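Side-chain contacts in phosphoethanolamine N-methyltransferase 1 (Haemonchus contortus, PDB 4KRG), which probably transfers a methyl group from S-adenosylmethionine to phosphoethanolamine, the first methylation on the nematode route to phosphocholine: residues R197-R202 with W209-Q214; N285-E290 with E319-N324; S307-V312 with V442-D447; N313-A318 with N343-Q348. All coordinates share one frame; numbering follows the deposited sequence.

Interaction 1: R197-R202 with W209-Q214; sequences RAIRYR and WKFDVQ
The guanidinium group of Arg-200 lies with one face against the side chain of Lys-210, whose CB sits off-centre toward its rim, 3.6 Å from NH1, in a beta hairpin formed by strands 200-202 and 208-218. In the plane of the same group NH1 reaches the carbonyl oxygens of Arg-197 and Ile-199, each 2.7 Å from it. The first bond is almost straight at 173°; in the second the donor stands above the carbonyl plane of Ile-199. A bend at chi2 (-63°) folds the arginine back over the end of helix 189-198, so that one nitrogen ties up two carbonyls where the helix gives way to the strand. NE makes a salt bridge with Asp-244, which probably eases the proximity of the Lys-210 ammonium.

The three aromatic rings are approached at their edges across the hairpin. The indole of Trp-209 turns CD1 toward the carbonyl oxygen of Tyr-201, 3.5 Å away, and the same CD1 lies near the plane of the tyrosine ring. NE1 bonds to Asp-203 in the hairpin loop, and the indole has a cation-pi contact with Lys-238. Ile-199 runs alongside Phe-211 and brings CD1 to the ring edge, 3.9 Å from CE2; helix 136-149 packs on Ile-199 through Leu-143 and Met-147.

Tyr-201 and Trp-209 form the antiparallel hydrogen-bonded pair, with Tyr-201 N to Trp-209 O at 3.0 Å and Trp-209 N to Tyr-201 O at 2.8 Å. Toward the helix Arg-197 crosses Val-213 at about a right angle, with Arg-197 CG 3.8 Å from Val-213 CG2.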
# COMPACT_ATOMS: atom_id res chain seq x y z
N ARG A 197 -9.02 -7.49 -1.71
CA ARG A 197 -9.91 -7.24 -2.83
C ARG A 197 -10.70 -8.49 -3.22
O ARG A 197 -11.80 -8.39 -3.77
CB ARG A 197 -9.13 -6.72 -4.05
CG ARG A 197 -8.46 -5.36 -3.83
CD ARG A 197 -7.78 -4.88 -5.10
NE ARG A 197 -8.75 -4.49 -6.12
CZ ARG A 197 -8.46 -4.33 -7.41
NH1 ARG A 197 -7.24 -4.54 -7.86
NH2 ARG A 197 -9.42 -3.96 -8.26
N ALA A 198 -10.15 -9.66 -2.94
CA ALA A 198 -10.78 -10.92 -3.33
C ALA A 198 -11.98 -11.28 -2.47
O ALA A 198 -12.96 -11.83 -2.96
CB ALA A 198 -9.76 -12.05 -3.32
N ILE A 199 -11.88 -10.99 -1.17
CA ILE A 199 -12.87 -11.44 -0.20
C ILE A 199 -14.31 -11.06 -0.57
O ILE A 199 -14.61 -9.92 -0.92
CB ILE A 199 -12.53 -10.93 1.23
CG1 ILE A 199 -11.36 -11.72 1.81
CG2 ILE A 199 -13.73 -11.05 2.16
CD1 ILE A 199 -10.81 -11.15 3.10
N ARG A 200 -15.19 -12.06 -0.50
CA ARG A 200 -16.63 -11.86 -0.63
C ARG A 200 -17.27 -12.61 0.52
O ARG A 200 -17.16 -13.83 0.61
CB ARG A 200 -17.14 -12.43 -1.95
CG ARG A 200 -16.57 -11.76 -3.19
CD ARG A 200 -16.97 -10.31 -3.24
NE ARG A 200 -16.48 -9.65 -4.44
CZ ARG A 200 -15.25 -9.16 -4.57
NH1 ARG A 200 -14.39 -9.23 -3.56
NH2 ARG A 200 -14.89 -8.58 -5.71
N TYR A 201 -17.94 -11.88 1.41
CA TYR A 201 -18.53 -12.47 2.60
C TYR A 201 -20.05 -12.31 2.63
O TYR A 201 -20.56 -11.20 2.49
CB TYR A 201 -17.93 -11.82 3.85
CG TYR A 201 -18.58 -12.21 5.16
CD1 TYR A 201 -18.19 -13.35 5.84
CD2 TYR A 201 -19.57 -11.41 5.74
CE1 TYR A 201 -18.78 -13.70 7.04
CE2 TYR A 201 -20.16 -11.76 6.94
CZ TYR A 201 -19.76 -12.90 7.58
OH TYR A 201 -20.34 -13.25 8.78
N ARG A 202 -20.76 -13.42 2.82
CA ARG A 202 -22.21 -13.36 3.03
C ARG A 202 -22.51 -13.39 4.52
O ARG A 202 -22.13 -14.33 5.22
CB ARG A 202 -22.92 -14.53 2.34
CG ARG A 202 -24.44 -14.41 2.37
CD ARG A 202 -25.14 -15.54 1.62
NE ARG A 202 -25.10 -15.39 0.17
CZ ARG A 202 -26.00 -14.71 -0.55
NH1 ARG A 202 -27.01 -14.10 0.05
NH2 ARG A 202 -25.88 -14.62 -1.86
N TRP A 209 -20.74 -8.93 0.94
CA TRP A 209 -19.86 -7.80 1.18
C TRP A 209 -18.51 -7.99 0.52
O TRP A 209 -18.08 -9.12 0.27
CB TRP A 209 -19.69 -7.58 2.68
CG TRP A 209 -20.99 -7.33 3.35
CD1 TRP A 209 -21.80 -8.26 3.94
CD2 TRP A 209 -21.65 -6.08 3.46
NE1 TRP A 209 -22.92 -7.65 4.43
CE2 TRP A 209 -22.86 -6.31 4.16
CE3 TRP A 209 -21.35 -4.78 3.07
CZ2 TRP A 209 -23.76 -5.28 4.45
CZ3 TRP A 209 -22.23 -3.76 3.35
CH2 TRP A 209 -23.42 -4.02 4.04
N LYS A 210 -17.85 -6.88 0.22
CA LYS A 210 -16.48 -6.91 -0.25
C LYS A 210 -15.72 -5.78 0.42
O LYS A 210 -16.31 -4.91 1.06
CB LYS A 210 -16.40 -6.77 -1.77
CG LYS A 210 -16.91 -5.46 -2.32
CD LYS A 210 -16.86 -5.50 -3.84
CE LYS A 210 -17.56 -4.30 -4.45
NZ LYS A 210 -17.51 -4.36 -5.93
N PHE A 211 -14.40 -5.82 0.28
CA PHE A 211 -13.54 -4.80 0.82
C PHE A 211 -13.16 -3.82 -0.28
O PHE A 211 -12.83 -4.24 -1.39
CB PHE A 211 -12.28 -5.45 1.39
CG PHE A 211 -12.44 -5.96 2.80
CD1 PHE A 211 -13.11 -5.21 3.75
CD2 PHE A 211 -11.93 -7.19 3.17
CE1 PHE A 211 -13.25 -5.67 5.05
CE2 PHE A 211 -12.06 -7.66 4.46
CZ PHE A 211 -12.73 -6.90 5.40
N ASP A 212 -13.25 -2.53 0.01
CA ASP A 212 -12.75 -1.50 -0.89
C ASP A 212 -11.43 -1.00 -0.31
O ASP A 212 -11.43 -0.20 0.63
CB ASP A 212 -13.76 -0.36 -1.02
CG ASP A 212 -13.25 0.79 -1.88
OD1 ASP A 212 -12.28 0.59 -2.64
OD2 ASP A 212 -13.81 1.90 -1.79
N VAL A 213 -10.31 -1.51 -0.86
CA VAL A 213 -9.00 -1.10 -0.39
C VAL A 213 -8.70 0.30 -0.88
O VAL A 213 -8.43 0.51 -2.06
CB VAL A 213 -7.89 -2.05 -0.85
CG1 VAL A 213 -6.59 -1.68 -0.19
CG2 VAL A 213 -8.25 -3.47 -0.49
N GLN A 214 -8.76 1.27 0.03
CA GLN A 214 -8.72 2.67 -0.36
C GLN A 214 -7.34 3.11 -0.85
O GLN A 214 -7.22 3.99 -1.70
CB GLN A 214 -9.21 3.55 0.78
CG GLN A 214 -10.66 3.26 1.16
CD GLN A 214 -11.46 4.51 1.46
OE1 GLN A 214 -10.92 5.50 1.97
NE2 GLN A 214 -12.75 4.48 1.16
O HOH W 1 -13.10 -5.54 -3.40

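Interaction 2: N285-E290 with E319-N324; sequences NAIDDE and EKFTCN. With BOG (octyl beta-D-glucopyranoside), chain F.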
# COMPACT_ATOMS: atom_id res chain seq x y z
N ASN A 285 12.53 14.64 -24.16
CA ASN A 285 12.28 15.77 -25.04
C ASN A 285 10.99 16.54 -24.73
O ASN A 285 10.57 17.37 -25.54
CB ASN A 285 12.29 15.34 -26.51
CG ASN A 285 12.88 16.40 -27.42
OD1 ASN A 285 13.96 16.95 -27.15
ND2 ASN A 285 12.17 16.72 -28.50
N ALA A 286 10.39 16.29 -23.57
CA ALA A 286 9.17 16.99 -23.17
C ALA A 286 9.19 17.48 -21.73
O ALA A 286 8.43 18.37 -21.35
CB ALA A 286 7.95 16.12 -23.40
N ILE A 287 10.06 16.89 -20.92
CA ILE A 287 10.19 17.34 -19.54
C ILE A 287 11.47 18.15 -19.37
O ILE A 287 12.56 17.69 -19.70
CB ILE A 287 10.19 16.16 -18.55
CG1 ILE A 287 8.93 15.31 -18.72
CG2 ILE A 287 10.30 16.67 -17.12
CD1 ILE A 287 8.99 13.99 -17.96
N ASP A 288 11.31 19.37 -18.87
CA ASP A 288 12.44 20.26 -18.59
C ASP A 288 12.21 20.87 -17.22
O ASP A 288 11.24 20.52 -16.55
CB ASP A 288 12.55 21.34 -19.66
CG ASP A 288 11.22 22.00 -19.98
OD1 ASP A 288 10.44 22.26 -19.04
OD2 ASP A 288 10.94 22.25 -21.17
N ASP A 289 13.08 21.78 -16.80
CA ASP A 289 12.93 22.39 -15.47
C ASP A 289 11.86 23.48 -15.40
O ASP A 289 11.66 24.10 -14.36
CB ASP A 289 14.28 22.90 -14.93
CG ASP A 289 14.85 24.02 -15.77
OD1 ASP A 289 14.68 23.99 -17.01
OD2 ASP A 289 15.49 24.93 -15.18
N GLU A 290 11.16 23.71 -16.51
CA GLU A 290 9.94 24.51 -16.48
C GLU A 290 8.74 23.62 -16.14
O GLU A 290 7.80 24.07 -15.50
CB GLU A 290 9.73 25.23 -17.81
CG GLU A 290 10.60 26.46 -18.01
CD GLU A 290 10.18 27.63 -17.12
OE1 GLU A 290 8.97 27.92 -17.06
OE2 GLU A 290 11.07 28.24 -16.49
N GLU A 319 16.17 12.17 -9.79
CA GLU A 319 17.61 12.42 -9.89
C GLU A 319 17.92 13.62 -10.78
O GLU A 319 18.63 14.53 -10.37
CB GLU A 319 18.35 11.20 -10.42
CG GLU A 319 19.84 11.46 -10.57
CD GLU A 319 20.59 10.33 -11.25
OE1 GLU A 319 19.97 9.57 -12.01
OE2 GLU A 319 21.82 10.22 -11.02
N LYS A 320 17.38 13.60 -11.99
CA LYS A 320 17.71 14.60 -12.99
C LYS A 320 17.13 15.98 -12.70
O LYS A 320 17.72 16.99 -13.07
CB LYS A 320 17.28 14.14 -14.38
CG LYS A 320 18.13 13.01 -14.95
CD LYS A 320 19.57 13.45 -15.19
CE LYS A 320 20.38 12.34 -15.82
NZ LYS A 320 21.84 12.62 -15.74
N PHE A 321 15.98 16.03 -12.04
CA PHE A 321 15.36 17.32 -11.77
C PHE A 321 15.37 17.74 -10.30
O PHE A 321 14.77 18.75 -9.94
CB PHE A 321 13.95 17.38 -12.37
CG PHE A 321 13.93 17.25 -13.86
CD1 PHE A 321 14.35 18.30 -14.67
CD2 PHE A 321 13.53 16.07 -14.47
CE1 PHE A 321 14.36 18.18 -16.05
CE2 PHE A 321 13.53 15.94 -15.85
CZ PHE A 321 13.95 17.00 -16.64
N THR A 322 16.09 16.97 -9.49
CA THR A 322 16.21 17.23 -8.06
C THR A 322 14.86 17.50 -7.45
O THR A 322 14.68 18.51 -6.76
CB THR A 322 17.13 18.43 -7.76
OG1 THR A 322 16.53 19.62 -8.27
CG2 THR A 322 18.48 18.22 -8.41
N CYS A 323 13.92 16.61 -7.70
CA CYS A 323 12.54 16.79 -7.26
C CYS A 323 12.07 15.58 -6.48
O CYS A 323 12.68 14.52 -6.55
CB CYS A 323 11.63 17.01 -8.47
SG CYS A 323 11.42 15.55 -9.53
N ASN A 324 10.97 15.74 -5.75
CA ASN A 324 10.35 14.62 -5.07
C ASN A 324 9.25 14.06 -5.97
O ASN A 324 8.67 14.78 -6.78
CB ASN A 324 9.76 15.07 -3.73
CG ASN A 324 10.76 15.84 -2.89
OD1 ASN A 324 11.93 15.47 -2.78
ND2 ASN A 324 10.30 16.94 -2.29
C1 BOG F . 18.26 17.66 -16.67
O1 BOG F . 18.52 16.60 -17.53
C2 BOG F . 19.50 17.96 -15.85
O2 BOG F . 19.78 16.85 -15.01
C3 BOG F . 19.36 19.19 -15.03
O3 BOG F . 20.64 19.49 -14.40
C4 BOG F . 18.91 20.37 -15.83
O4 BOG F . 18.62 21.49 -14.96
C5 BOG F . 17.66 20.06 -16.64
O5 BOG F . 17.81 18.84 -17.46
C6 BOG F . 17.39 21.20 -17.53
O6 BOG F . 16.11 21.69 -17.25
C1' BOG F . 17.46 15.65 -17.60
C2' BOG F . 17.89 14.40 -18.43
C3' BOG F . 16.71 13.49 -18.75
C4' BOG F . 15.83 13.11 -17.73
C5' BOG F . 14.32 12.86 -18.01
C6' BOG F . 13.83 11.53 -17.42
C7' BOG F . 12.30 11.29 -17.58
C8' BOG F . 11.74 10.44 -16.50
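Ile-287 and Phe-321 meet at a slant, the CG2 methyl of the isoleucine lying 3.5 Å from CE2 of the ring. With CG2 anti to the backbone N, Ile-287 presents this methyl to the far end of the phenyl group rather than its longer CG1 branch. The next ring atom, CZ, comes 3.4 Å from the carbonyl oxygen of Ile-287, and CE1 reaches the backbone carbon of Asp-288. The phenylalanine therefore packs on the main chain of 285-290 as much as on a side chain.

An octyl glucoside, a detergent and probably an adventitious occupant, spans the two segments. Its O6 donates to Asp-289 OD1 at 2.7 Å and receives a weak bond from Asp-289 N, while its O2 donates to Lys-320 O at 2.8 Å. The sugar ring oxygen O5 lies obliquely near Phe-321, and the alkyl chain runs along Lys-320, whose CG is 3.6 Å from C4'.

The contact packs the C-terminal part of helix 314-321 onto the loop between helix 280-283 and strand 297-302. Thr-322, with positive phi, then leads the chain toward strand 324-329; Val-292 touches both hydrophobic side chains, and Val-403 of strand 400-408 packs against Ile-287.

Interaction 3: S307-V312 with V442-D447; sequences SPFLHV and VSFIKD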
# COMPACT_ATOMS: atom_id res chain seq x y z
N SER A 307 1.20 -2.59 -21.30
CA SER A 307 2.45 -3.30 -21.10
C SER A 307 2.99 -3.02 -19.71
O SER A 307 2.87 -1.91 -19.22
CB SER A 307 3.48 -2.83 -22.14
OG SER A 307 4.79 -3.18 -21.73
N PRO A 308 3.60 -4.04 -19.08
CA PRO A 308 4.20 -3.80 -17.76
C PRO A 308 5.39 -2.84 -17.83
O PRO A 308 5.75 -2.22 -16.83
CB PRO A 308 4.67 -5.20 -17.34
CG PRO A 308 4.84 -5.94 -18.62
CD PRO A 308 3.79 -5.42 -19.54
N PHE A 309 5.98 -2.73 -19.01
CA PHE A 309 7.17 -1.91 -19.21
C PHE A 309 6.85 -0.46 -19.57
O PHE A 309 7.75 0.38 -19.65
CB PHE A 309 8.06 -2.54 -20.27
CG PHE A 309 8.37 -3.98 -20.00
CD1 PHE A 309 8.99 -4.36 -18.81
CD2 PHE A 309 8.03 -4.97 -20.91
CE1 PHE A 309 9.26 -5.68 -18.54
CE2 PHE A 309 8.31 -6.29 -20.64
CZ PHE A 309 8.93 -6.65 -19.46
N LEU A 310 5.57 -0.17 -19.79
CA LEU A 310 5.15 1.20 -20.08
C LEU A 310 4.92 1.95 -18.76
O LEU A 310 3.88 1.79 -18.12
CB LEU A 310 3.89 1.21 -20.94
CG LEU A 310 3.34 2.57 -21.38
CD1 LEU A 310 4.43 3.40 -22.04
CD2 LEU A 310 2.18 2.39 -22.34
N HIS A 311 5.90 2.74 -18.37
CA HIS A 311 5.82 3.53 -17.14
C HIS A 311 6.86 4.64 -17.15
O HIS A 311 7.60 4.81 -18.11
CB HIS A 311 5.98 2.64 -15.90
CG HIS A 311 7.36 2.09 -15.72
ND1 HIS A 311 7.96 1.95 -14.49
CD2 HIS A 311 8.27 1.62 -16.62
CE1 HIS A 311 9.16 1.44 -14.63
NE2 HIS A 311 9.38 1.23 -15.92
N VAL A 312 6.89 5.39 -16.06
CA VAL A 312 7.77 6.54 -15.89
C VAL A 312 8.89 6.15 -14.95
O VAL A 312 8.64 5.53 -13.92
CB VAL A 312 7.00 7.73 -15.26
CG1 VAL A 312 7.94 8.87 -14.92
CG2 VAL A 312 5.89 8.20 -16.18
N VAL A 442 12.47 -1.33 -28.49
CA VAL A 442 13.25 -2.49 -28.92
C VAL A 442 14.65 -2.49 -28.27
O VAL A 442 15.13 -3.53 -27.83
CB VAL A 442 13.32 -2.64 -30.47
CG1 VAL A 442 14.32 -1.68 -31.09
CG2 VAL A 442 13.67 -4.06 -30.83
N SER A 443 15.27 -1.31 -28.17
CA SER A 443 16.58 -1.19 -27.56
C SER A 443 16.53 -1.66 -26.12
O SER A 443 17.45 -2.31 -25.63
CB SER A 443 17.08 0.26 -27.60
OG SER A 443 17.31 0.69 -28.93
N PHE A 444 15.44 -1.31 -25.44
CA PHE A 444 15.25 -1.64 -24.04
C PHE A 444 15.06 -3.14 -23.82
O PHE A 444 15.58 -3.72 -22.87
CB PHE A 444 14.05 -0.86 -23.50
CG PHE A 444 13.49 -1.39 -22.22
CD1 PHE A 444 14.01 -0.98 -21.00
CD2 PHE A 444 12.41 -2.27 -22.22
CE1 PHE A 444 13.48 -1.46 -19.81
CE2 PHE A 444 11.88 -2.76 -21.04
CZ PHE A 444 12.41 -2.35 -19.83
N ILE A 445 14.29 -3.77 -24.69
CA ILE A 445 14.00 -5.20 -24.57
C ILE A 445 15.24 -6.06 -24.83
O ILE A 445 15.52 -7.02 -24.09
CB ILE A 445 12.85 -5.60 -25.52
CG1 ILE A 445 11.51 -5.27 -24.87
CG2 ILE A 445 12.92 -7.06 -25.90
CD1 ILE A 445 10.34 -5.32 -25.84
N LYS A 446 15.99 -5.72 -25.87
CA LYS A 446 17.19 -6.46 -26.21
C LYS A 446 18.24 -6.32 -25.11
O LYS A 446 18.93 -7.28 -24.77
CB LYS A 446 17.77 -5.95 -27.53
CG LYS A 446 16.84 -6.05 -28.72
CD LYS A 446 16.59 -7.49 -29.12
CE LYS A 446 15.90 -7.56 -30.49
NZ LYS A 446 15.72 -8.96 -30.95
N ASP A 447 18.33 -5.11 -24.56
CA ASP A 447 19.31 -4.77 -23.54
C ASP A 447 19.08 -5.54 -22.25
O ASP A 447 20.02 -5.88 -21.54
CB ASP A 447 19.23 -3.27 -23.24
CG ASP A 447 20.36 -2.78 -22.37
OD1 ASP A 447 21.36 -3.52 -22.19
OD2 ASP A 447 20.26 -1.65 -21.87
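A type I beta turn from Ser-307 to Leu-310, in the loop joining strand 297-302 to helix 314-321, is tied to helix 434-448, the alpha carbons of Phe-309 and Ile-445 coming nearest at 9.3 Å. The turn is also an ST turn: Ser-307 OG accepts from Phe-309 N at 3.0 Å (149° at the hydrogen), which helps to hold the backbone from which the phenylalanine projects.

Contact between turn and helix rests on two buried rings. A chi1 of 163°, which sets the Phe-444 ring opposite the main-chain nitrogen, carries it out from the helix toward the loop, CE2 and CZ leading. Phe-309 lies across it at about a right angle in side-chain direction, though the ring planes are inclined at 59° and the centroids are 5.7 Å apart. From Phe-444 the approach is through the edge, near its own plane. Pro-308 CG sits over the centre of one face of the Phe-309 ring.

Leu-271 of helix 249-271 and Leu-450, beyond helix 434-448, add apolar cover to Phe-309, while His-448 meets the ring of Phe-444. The closest approaches are made by Phe-444 CE2, which lies 3.9 Å from both CB and CG of Phe-309.

Interaction 4: N313-A318 with N343-Q348; sequences NSHLLA and NNQKDQ. With BOG (octyl beta-D-glucopyranoside), chain F.
His-315 places CG anti to its carbonyl carbon (chi1 -83°), which sends the imidazole from the first turn of helix 314-321 toward the end of helix 332-345, where Gln-345 bends at chi2 (-62°) and lays its aliphatic part against the ring. The start of one helix is thereby joined to the end of the other and to the loop leading into strand 350-354. Gln-345 CG stands over one face, offset toward the rim and 4.0 Å from the ring centroid, a CH-pi contact; Gln-345 CB is 3.6 Å from His-315 NE2. The amide does not stack, its plane being turned 65° from that of the imidazole. Asp-347 approaches at the ring edge, with its CB 4.1 Å from His-315 CD2.

Two waters complete the join. One lies in the imidazole plane, 2.7 Å from His-315 NE2, and accepts from the backbone N of Asp-347. The other donates to His-315 O and, at 2.6 Å, to Asp-347 OD2. One turn further along the helix, Ala-318 CB lies 4.2 Å from Asp-347 OD2.

The helix start is capped by Asn-313, whose OD1 accepts from Leu-316 N at 3.2 Å. Leu-316 points away from 343-348 and meets the detergent tail, CD2 lying 3.6 Å from C6' of the octyl glucoside.

Asp-347 OD2 also forms a salt bridge with Arg-349, which probably keeps the carboxylate ionised. No direct hydrogen bond crosses between the segments, so their polar connection depends on water, beside the apolar contact of glutamine methylenes with the imidazole.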
# COMPACT_ATOMS: atom_id res chain seq x y z
N ASN A 313 10.12 6.50 -15.31
CA ASN A 313 11.27 6.21 -14.46
C ASN A 313 11.37 7.28 -13.39
O ASN A 313 12.11 8.26 -13.53
CB ASN A 313 12.55 6.16 -15.30
CG ASN A 313 13.74 5.64 -14.53
OD1 ASN A 313 13.72 5.56 -13.30
ND2 ASN A 313 14.79 5.27 -15.26
N SER A 314 10.61 7.09 -12.32
CA SER A 314 10.48 8.10 -11.27
C SER A 314 11.79 8.35 -10.54
O SER A 314 12.04 9.46 -10.05
CB SER A 314 9.37 7.71 -10.29
OG SER A 314 8.10 7.84 -10.90
N HIS A 315 12.64 7.34 -10.47
CA HIS A 315 13.95 7.52 -9.86
C HIS A 315 14.81 8.44 -10.70
O HIS A 315 15.47 9.32 -10.18
CB HIS A 315 14.62 6.18 -9.57
CG HIS A 315 14.17 5.57 -8.29
ND1 HIS A 315 13.12 4.68 -8.21
CD2 HIS A 315 14.62 5.73 -7.02
CE1 HIS A 315 12.94 4.32 -6.95
NE2 HIS A 315 13.83 4.94 -6.21
N LEU A 316 14.79 8.24 -12.02
CA LEU A 316 15.54 9.12 -12.91
C LEU A 316 14.96 10.53 -12.90
O LEU A 316 15.69 11.52 -12.96
CB LEU A 316 15.55 8.55 -14.33
CG LEU A 316 16.31 9.40 -15.34
CD1 LEU A 316 17.79 9.41 -14.98
CD2 LEU A 316 16.10 8.86 -16.74
N LEU A 317 13.63 10.62 -12.80
CA LEU A 317 12.97 11.91 -12.69
C LEU A 317 13.50 12.67 -11.48
O LEU A 317 14.01 13.77 -11.62
CB LEU A 317 11.47 11.72 -12.58
CG LEU A 317 10.64 12.99 -12.75
CD1 LEU A 317 10.86 13.57 -14.13
CD2 LEU A 317 9.17 12.70 -12.54
N ALA A 318 13.40 12.06 -10.31
CA ALA A 318 13.90 12.68 -9.08
C ALA A 318 15.38 13.03 -9.16
O ALA A 318 15.81 14.05 -8.63
CB ALA A 318 13.64 11.78 -7.90
N ASN A 343 13.59 0.28 -2.35
CA ASN A 343 14.45 -0.14 -1.24
C ASN A 343 15.91 -0.28 -1.63
O ASN A 343 16.80 -0.06 -0.82
CB ASN A 343 13.95 -1.45 -0.64
CG ASN A 343 13.14 -1.23 0.61
OD1 ASN A 343 12.45 -0.22 0.74
ND2 ASN A 343 13.22 -2.17 1.53
N ASN A 344 16.15 -0.69 -2.87
CA ASN A 344 17.51 -0.83 -3.34
C ASN A 344 18.16 0.51 -3.68
O ASN A 344 19.33 0.72 -3.39
CB ASN A 344 17.58 -1.82 -4.50
CG ASN A 344 17.30 -3.25 -4.05
OD1 ASN A 344 17.74 -3.68 -2.98
ND2 ASN A 344 16.55 -3.99 -4.86
N GLN A 345 17.38 1.43 -4.25
CA GLN A 345 17.92 2.74 -4.59
C GLN A 345 18.13 3.64 -3.37
O GLN A 345 19.12 4.36 -3.29
CB GLN A 345 17.03 3.44 -5.62
CG GLN A 345 16.84 2.63 -6.89
CD GLN A 345 18.14 2.39 -7.64
OE1 GLN A 345 19.00 3.27 -7.72
NE2 GLN A 345 18.29 1.19 -8.19
N LYS A 346 17.20 3.58 -2.42
CA LYS A 346 17.29 4.41 -1.22
C LYS A 346 17.40 5.90 -1.54
O LYS A 346 18.27 6.59 -1.01
CB LYS A 346 18.43 3.96 -0.32
CG LYS A 346 18.33 2.50 0.06
CD LYS A 346 19.29 2.12 1.18
CE LYS A 346 19.21 0.62 1.48
NZ LYS A 346 19.50 -0.20 0.27
N ASP A 347 16.53 6.38 -2.43
CA ASP A 347 16.33 7.81 -2.67
C ASP A 347 15.00 8.18 -2.03
O ASP A 347 13.94 7.86 -2.57
CB ASP A 347 16.29 8.12 -4.16
CG ASP A 347 16.23 9.61 -4.45
OD1 ASP A 347 15.81 10.38 -3.56
OD2 ASP A 347 16.61 10.03 -5.57
N GLN A 348 15.07 8.85 -0.89
CA GLN A 348 13.89 9.13 -0.08
C GLN A 348 12.91 10.09 -0.75
O GLN A 348 11.76 10.23 -0.33
CB GLN A 348 14.30 9.66 1.30
CG GLN A 348 14.98 11.02 1.28
CD GLN A 348 14.00 12.18 1.31
OE1 GLN A 348 12.94 12.11 1.94
NE2 GLN A 348 14.35 13.26 0.62
C1 BOG F . 18.26 17.66 -16.67
O1 BOG F . 18.52 16.60 -17.53
C2 BOG F . 19.50 17.96 -15.85
O2 BOG F . 19.78 16.85 -15.01
C3 BOG F . 19.36 19.19 -15.03
O3 BOG F . 20.64 19.49 -14.40
C4 BOG F . 18.91 20.37 -15.83
O4 BOG F . 18.62 21.49 -14.96
C5 BOG F . 17.66 20.06 -16.64
O5 BOG F . 17.81 18.84 -17.46
C6 BOG F . 17.39 21.20 -17.53
O6 BOG F . 16.11 21.69 -17.25
C1' BOG F . 17.46 15.65 -17.60
C2' BOG F . 17.89 14.40 -18.43
C3' BOG F . 16.71 13.49 -18.75
C4' BOG F . 15.83 13.11 -17.73
C5' BOG F . 14.32 12.86 -18.01
C6' BOG F . 13.83 11.53 -17.42
C7' BOG F . 12.30 11.29 -17.58
C8' BOG F . 11.74 10.44 -16.50
O HOH W 2 16.51 8.40 -7.65
O HOH W 3 13.95 4.93 -3.56

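Interaction 1 comes first along the chain and stands apart, its centre 33 to 40 Å from those of the others, in the hairpin that includes strand 208-218. The others gather on one side of the chain's centre. Interactions 2 and 4 share helix 314-321, with centres 13 Å apart; they touch where Cys-323 O packs on Ala-318 CB, and one octyl glucoside contacts both. Segment 307-312 of interaction 3 directly precedes that helix and its partner 442-447 comes near the chain's end, so interaction 4 is nested inside; interaction 2 crosses both in sequence. Strand 208-218 pairs with strand 350-354, linking the hairpin to the later part of this di-domain methyltransferase.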